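Local coordinates for tungstate ABC transporter, periplasmic tungstate-binding protein (Geobacter sulfurreducens, PDB 3LR1), which probably captures tungstate in the periplasm and delivers it to its ABC transporter for uptake into the cell, at residues 111-119 against 160-169. Numbering follows the deposited sequence.
Sequences LATKGATFI and MATERRAYTL
Leu111 lays its CD2 methyl over one face of the Tyr167 ring, 3.5 Å from the centroid and 19° off the ring normal, a CH-pi contact, while its CD1 reaches back to Tyr167 CB. A chi1 of -63° sets Tyr167 CG beside the backbone N and so places the ring under this methyl, and Ala116 CB closes in obliquely at CE2. The Tyr167 hydroxyl is hydrogen-bonded beyond the contact to Asp94 and to the amide of Ala96. A serine in place of Tyr167 would probably leave Leu111 and Ala116 facing a gap and Asp94 without its phenolic partner. Helices 104-114 and 154-164 each finish in a Schellman motif, at Gly115 and Arg165, and the chain then enters parallel neighbouring strands. Tyr167 N donates to Thr117 O at 3.0 Å, and Ile119 N to Tyr167 O at the same length, so Tyr167 is gripped through both its amide and its carbonyl. On the Tyr167 side of the sheet, the Phe118 ring runs along the partner strand, CE1 lying 3.6 Å from Leu169 N. The other side belongs to Ile119, whose CD1 packs on Ala166 CB at 3.8 Å, whose CG1 meets Ala161, and whose CG2 touches the selenium of the selenomethionine Met160. Here helix 154-164 covers the sheet, as in the alternating helices and strands of periplasmic binding proteins. A chi1 of -166° swings Thr168 OG1 away from the backbone N toward Ile119 O, to which it donates over 2.7 Å, in the carbonyl plane. A water gives a second bond to this oxygen at 2.9 Å and another to Leu169 O. Two donors, hydroxyl and water, thus satisfy the Ile119 carbonyl oxygen, a polar site set among apolar contacts on both sides of the strands.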
ATOM      1  N   LEU A 111      21.258  -3.584   9.369  1.00 23.64           N
ATOM      2  CA  LEU A 111      20.344  -3.737  10.532  1.00 23.99           C
ATOM      3  C   LEU A 111      20.479  -5.097  11.201  1.00 24.18           C
ATOM      4  O   LEU A 111      20.684  -5.179  12.417  1.00 25.66           O
ATOM      5  CB  LEU A 111      18.847  -3.500  10.157  1.00 24.04           C
ATOM      6  CG  LEU A 111      18.563  -2.059   9.736  1.00 23.00           C
ATOM      7  CD1 LEU A 111      17.117  -1.820   9.303  1.00 20.77           C
ATOM      8  CD2 LEU A 111      18.910  -1.128  10.881  1.00 20.22           C
ATOM      9  N   ALA A 112      20.381  -6.161  10.416  1.00 24.61           N
ATOM     10  CA  ALA A 112      20.494  -7.502  10.956  1.00 24.94           C
ATOM     11  C   ALA A 112      21.856  -7.724  11.639  1.00 25.47           C
ATOM     12  O   ALA A 112      21.912  -8.353  12.686  1.00 26.25           O
ATOM     13  CB  ALA A 112      20.279  -8.535   9.875  1.00 25.10           C
ATOM     14  N   THR A 113      22.926  -7.192  11.058  1.00 25.35           N
ATOM     15  CA  THR A 113      24.296  -7.369  11.587  1.00 25.73           C
ATOM     16  C   THR A 113      24.525  -6.577  12.860  1.00 25.69           C
ATOM     17  O   THR A 113      25.144  -7.077  13.828  1.00 24.95           O
ATOM     18  CB  THR A 113      25.359  -6.939  10.539  1.00 25.85           C
ATOM     19  OG1 THR A 113      25.185  -7.715   9.351  1.00 25.19           O
ATOM     20  CG2 THR A 113      26.803  -7.168  11.064  1.00 26.61           C
ATOM     21  N   LYS A 114      24.066  -5.341  12.874  1.00 25.15           N
ATOM     22  CA  LYS A 114      24.125  -4.525  14.080  1.00 26.30           C
ATOM     23  C   LYS A 114      23.122  -5.026  15.171  1.00 25.57           C
ATOM     24  O   LYS A 114      23.266  -4.698  16.347  1.00 25.53           O
ATOM     25  CB  LYS A 114      23.857  -3.043  13.703  1.00 27.24           C
ATOM     26  CG  LYS A 114      23.897  -2.018  14.862  1.00 29.34           C
ATOM     27  CD  LYS A 114      25.299  -1.609  15.231  1.00 32.77           C
ATOM     28  CE  LYS A 114      25.315  -0.663  16.458  1.00 35.58           C
ATOM     29  NZ  LYS A 114      26.082  -1.221  17.636  1.00 35.62           N
ATOM     30  N   GLY A 115      22.130  -5.833  14.787  1.00 24.97           N
ATOM     31  CA  GLY A 115      21.079  -6.217  15.688  1.00 24.10           C
ATOM     32  C   GLY A 115      20.174  -5.049  16.083  1.00 24.54           C
ATOM     33  O   GLY A 115      19.663  -5.043  17.205  1.00 24.28           O
ATOM     34  N   ALA A 116      19.955  -4.084  15.162  1.00 23.97           N
ATOM     35  CA  ALA A 116      19.109  -2.919  15.403  1.00 24.01           C
ATOM     36  C   ALA A 116      17.637  -3.301  15.262  1.00 23.67           C
ATOM     37  O   ALA A 116      17.249  -4.040  14.352  1.00 24.46           O
ATOM     38  CB  ALA A 116      19.436  -1.787  14.438  1.00 23.65           C
ATOM     39  N   THR A 117      16.817  -2.805  16.177  1.00 22.71           N
ATOM     40  CA  THR A 117      15.433  -3.174  16.203  1.00 21.98           C
ATOM     41  C   THR A 117      14.743  -2.758  14.907  1.00 21.34           C
ATOM     42  O   THR A 117      14.951  -1.632  14.461  1.00 22.02           O
ATOM     43  CB  THR A 117      14.740  -2.543  17.381  1.00 21.88           C
ATOM     44  OG1 THR A 117      15.424  -2.960  18.579  1.00 21.56           O
ATOM     45  CG2 THR A 117      13.339  -3.036  17.445  1.00 20.89           C
ATOM     46  N   PHE A 118      13.969  -3.674  14.320  1.00 21.21           N
ATOM     47  CA  PHE A 118      13.302  -3.487  13.028  1.00 21.04           C
ATOM     48  C   PHE A 118      11.874  -4.088  13.114  1.00 22.31           C
ATOM     49  O   PHE A 118      11.687  -5.258  13.499  1.00 22.37           O
ATOM     50  CB  PHE A 118      14.077  -4.147  11.863  1.00 21.12           C
ATOM     51  CG  PHE A 118      13.341  -4.118  10.539  1.00 18.91           C
ATOM     52  CD1 PHE A 118      13.559  -3.080   9.620  1.00 20.57           C
ATOM     53  CD2 PHE A 118      12.422  -5.099  10.229  1.00 18.23           C
ATOM     54  CE1 PHE A 118      12.862  -3.036   8.437  1.00 20.24           C
ATOM     55  CE2 PHE A 118      11.730  -5.084   9.010  1.00 19.11           C
ATOM     56  CZ  PHE A 118      11.919  -4.044   8.132  1.00 20.41           C
ATOM     57  N   ILE A 119      10.872  -3.287  12.722  1.00 22.58           N
ATOM     58  CA  ILE A 119       9.471  -3.739  12.745  1.00 21.06           C
ATOM     59  C   ILE A 119       9.002  -4.155  11.346  1.00 22.40           C
ATOM     60  O   ILE A 119       8.911  -3.308  10.410  1.00 23.15           O
ATOM     61  CB  ILE A 119       8.541  -2.634  13.224  1.00 20.66           C
ATOM     62  CG1 ILE A 119       9.148  -1.834  14.380  1.00 20.08           C
ATOM     63  CG2 ILE A 119       7.198  -3.195  13.598  1.00 19.37           C
ATOM     64  CD1 ILE A 119       9.608  -2.643  15.639  1.00 20.27           C
HETATM   65  N   MSE A 160       4.688   2.096  16.228  1.00 23.95           N
HETATM   66  CA  MSE A 160       5.471   1.180  17.066  1.00 22.93           C
HETATM   67  C   MSE A 160       6.960   1.446  16.814  1.00 23.25           C
HETATM   68  O   MSE A 160       7.706   1.526  17.746  1.00 25.12           O
HETATM   69  CB  MSE A 160       5.129  -0.268  16.748  1.00 23.28           C
HETATM   70  CG  MSE A 160       5.719  -1.311  17.758  1.00 28.08           C
HETATM   71 SE   MSE A 160       5.378  -3.163  17.140  1.00 39.88          SE
HETATM   72  CE  MSE A 160       3.628  -2.914  16.305  1.00 37.68           C
ATOM     73  N   ALA A 161       7.379   1.637  15.558  1.00 21.38           N
ATOM     74  CA  ALA A 161       8.813   1.944  15.297  1.00 21.05           C
ATOM     75  C   ALA A 161       9.214   3.174  16.063  1.00 20.24           C
ATOM     76  O   ALA A 161      10.266   3.176  16.642  1.00 20.23           O
ATOM     77  CB  ALA A 161       9.137   2.123  13.841  1.00 19.55           C
ATOM     78  N   THR A 162       8.330   4.168  16.117  1.00 20.69           N
ATOM     79  CA  THR A 162       8.637   5.444  16.735  1.00 21.04           C
ATOM     80  C   THR A 162       8.830   5.294  18.260  1.00 22.83           C
ATOM     81  O   THR A 162       9.851   5.745  18.847  1.00 23.35           O
ATOM     82  CB  THR A 162       7.499   6.477  16.465  1.00 20.75           C
ATOM     83  OG1 THR A 162       7.218   6.553  15.068  1.00 19.96           O
ATOM     84  CG2 THR A 162       7.919   7.895  16.981  1.00 21.47           C
ATOM     85  N   GLU A 163       7.911   4.573  18.883  1.00 23.92           N
ATOM     86  CA  GLU A 163       8.029   4.281  20.322  1.00 26.78           C
ATOM     87  C   GLU A 163       9.311   3.500  20.638  1.00 26.94           C
ATOM     88  O   GLU A 163      10.001   3.781  21.624  1.00 27.20           O
ATOM     89  CB  GLU A 163       6.789   3.524  20.804  1.00 27.68           C
ATOM     90  CG  GLU A 163       5.507   4.333  20.691  1.00 31.65           C
ATOM     91  CD  GLU A 163       4.307   3.641  21.319  1.00 37.44           C
ATOM     92  OE1 GLU A 163       4.436   3.324  22.509  1.00 42.97           O
ATOM     93  OE2 GLU A 163       3.248   3.452  20.652  1.00 40.89           O
ATOM     94  N   ARG A 164       9.645   2.544  19.772  1.00 26.81           N
ATOM     95  CA  ARG A 164      10.735   1.612  20.056  1.00 26.89           C
ATOM     96  C   ARG A 164      12.073   2.154  19.566  1.00 25.95           C
ATOM     97  O   ARG A 164      13.081   1.512  19.753  1.00 25.67           O
ATOM     98  CB  ARG A 164      10.449   0.242  19.383  1.00 27.45           C
ATOM     99  CG  ARG A 164       9.124  -0.482  19.743  1.00 28.04           C
ATOM    100  CD  ARG A 164       9.157  -1.343  21.008  1.00 31.12           C
ATOM    101  NE  ARG A 164      10.045  -2.521  20.964  1.00 32.73           N
ATOM    102  CZ  ARG A 164       9.701  -3.778  20.617  1.00 31.02           C
ATOM    103  NH1 ARG A 164       8.447  -4.106  20.221  1.00 28.10           N
ATOM    104  NH2 ARG A 164      10.655  -4.718  20.660  1.00 29.09           N
ATOM    105  N   ARG A 165      12.063   3.312  18.885  1.00 24.95           N
ATOM    106  CA  ARG A 165      13.227   3.881  18.199  1.00 24.27           C
ATOM    107  C   ARG A 165      13.882   2.860  17.278  1.00 22.07           C
ATOM    108  O   ARG A 165      15.121   2.636  17.297  1.00 21.41           O
ATOM    109  CB  ARG A 165      14.179   4.463  19.237  1.00 25.78           C
ATOM    110  CG  ARG A 165      13.576   5.763  19.735  1.00 29.57           C
ATOM    111  CD  ARG A 165      13.686   5.780  21.134  1.00 32.65           C
ATOM    112  NE  ARG A 165      15.082   5.498  21.481  1.00 36.36           N
ATOM    113  CZ  ARG A 165      15.485   4.865  22.585  1.00 37.48           C
ATOM    114  NH1 ARG A 165      14.594   4.432  23.482  1.00 36.87           N
ATOM    115  NH2 ARG A 165      16.790   4.673  22.770  1.00 37.80           N
ATOM    116  N   ALA A 166      13.008   2.248  16.490  1.00 19.06           N
ATOM    117  CA  ALA A 166      13.340   1.151  15.581  1.00 18.68           C
ATOM    118  C   ALA A 166      13.347   1.694  14.159  1.00 18.30           C
ATOM    119  O   ALA A 166      12.935   2.849  13.889  1.00 19.13           O
ATOM    120  CB  ALA A 166      12.322  -0.038  15.720  1.00 17.41           C
ATOM    121  N   TYR A 167      13.892   0.864  13.262  1.00 18.45           N
ATOM    122  CA  TYR A 167      13.789   1.073  11.853  1.00 16.59           C
ATOM    123  C   TYR A 167      12.586   0.281  11.329  1.00 17.52           C
ATOM    124  O   TYR A 167      12.142  -0.685  11.929  1.00 18.19           O
ATOM    125  CB  TYR A 167      15.055   0.582  11.159  1.00 16.73           C
ATOM    126  CG  TYR A 167      16.321   1.285  11.527  1.00 16.70           C
ATOM    127  CD1 TYR A 167      16.857   2.257  10.682  1.00 17.60           C
ATOM    128  CD2 TYR A 167      17.061   0.926  12.654  1.00 17.55           C
ATOM    129  CE1 TYR A 167      18.053   2.891  10.985  1.00 19.50           C
ATOM    130  CE2 TYR A 167      18.274   1.572  12.949  1.00 19.10           C
ATOM    131  CZ  TYR A 167      18.761   2.540  12.108  1.00 19.42           C
ATOM    132  OH  TYR A 167      19.988   3.185  12.378  1.00 21.50           O
ATOM    133  N   THR A 168      12.050   0.724  10.209  1.00 16.90           N
ATOM    134  CA  THR A 168      11.016   0.012   9.520  1.00 17.09           C
ATOM    135  C   THR A 168      11.030   0.382   8.038  1.00 16.44           C
ATOM    136  O   THR A 168      11.451   1.518   7.667  1.00 16.71           O
ATOM    137  CB  THR A 168       9.598   0.241  10.177  1.00 17.42           C
ATOM    138  OG1 THR A 168       8.696  -0.752   9.643  1.00 17.60           O
ATOM    139  CG2 THR A 168       9.036   1.644   9.906  1.00 17.72           C
ATOM    140  N   LEU A 169      10.569  -0.564   7.213  1.00 16.19           N
ATOM    141  CA  LEU A 169      10.335  -0.375   5.819  1.00 16.20           C
ATOM    142  C   LEU A 169       8.900   0.126   5.693  1.00 16.12           C
ATOM    143  O   LEU A 169       7.967  -0.484   6.233  1.00 17.25           O
ATOM    144  CB  LEU A 169      10.531  -1.683   5.043  1.00 17.24           C
ATOM    145  CG  LEU A 169      10.322  -1.596   3.553  1.00 17.61           C
ATOM    146  CD1 LEU A 169      11.589  -0.926   2.841  1.00 17.53           C
ATOM    147  CD2 LEU A 169       9.990  -3.007   2.986  1.00 23.63           C
TER
HETATM  148  O   HOH W   1       8.357  -2.950   7.561  1.00 22.59           O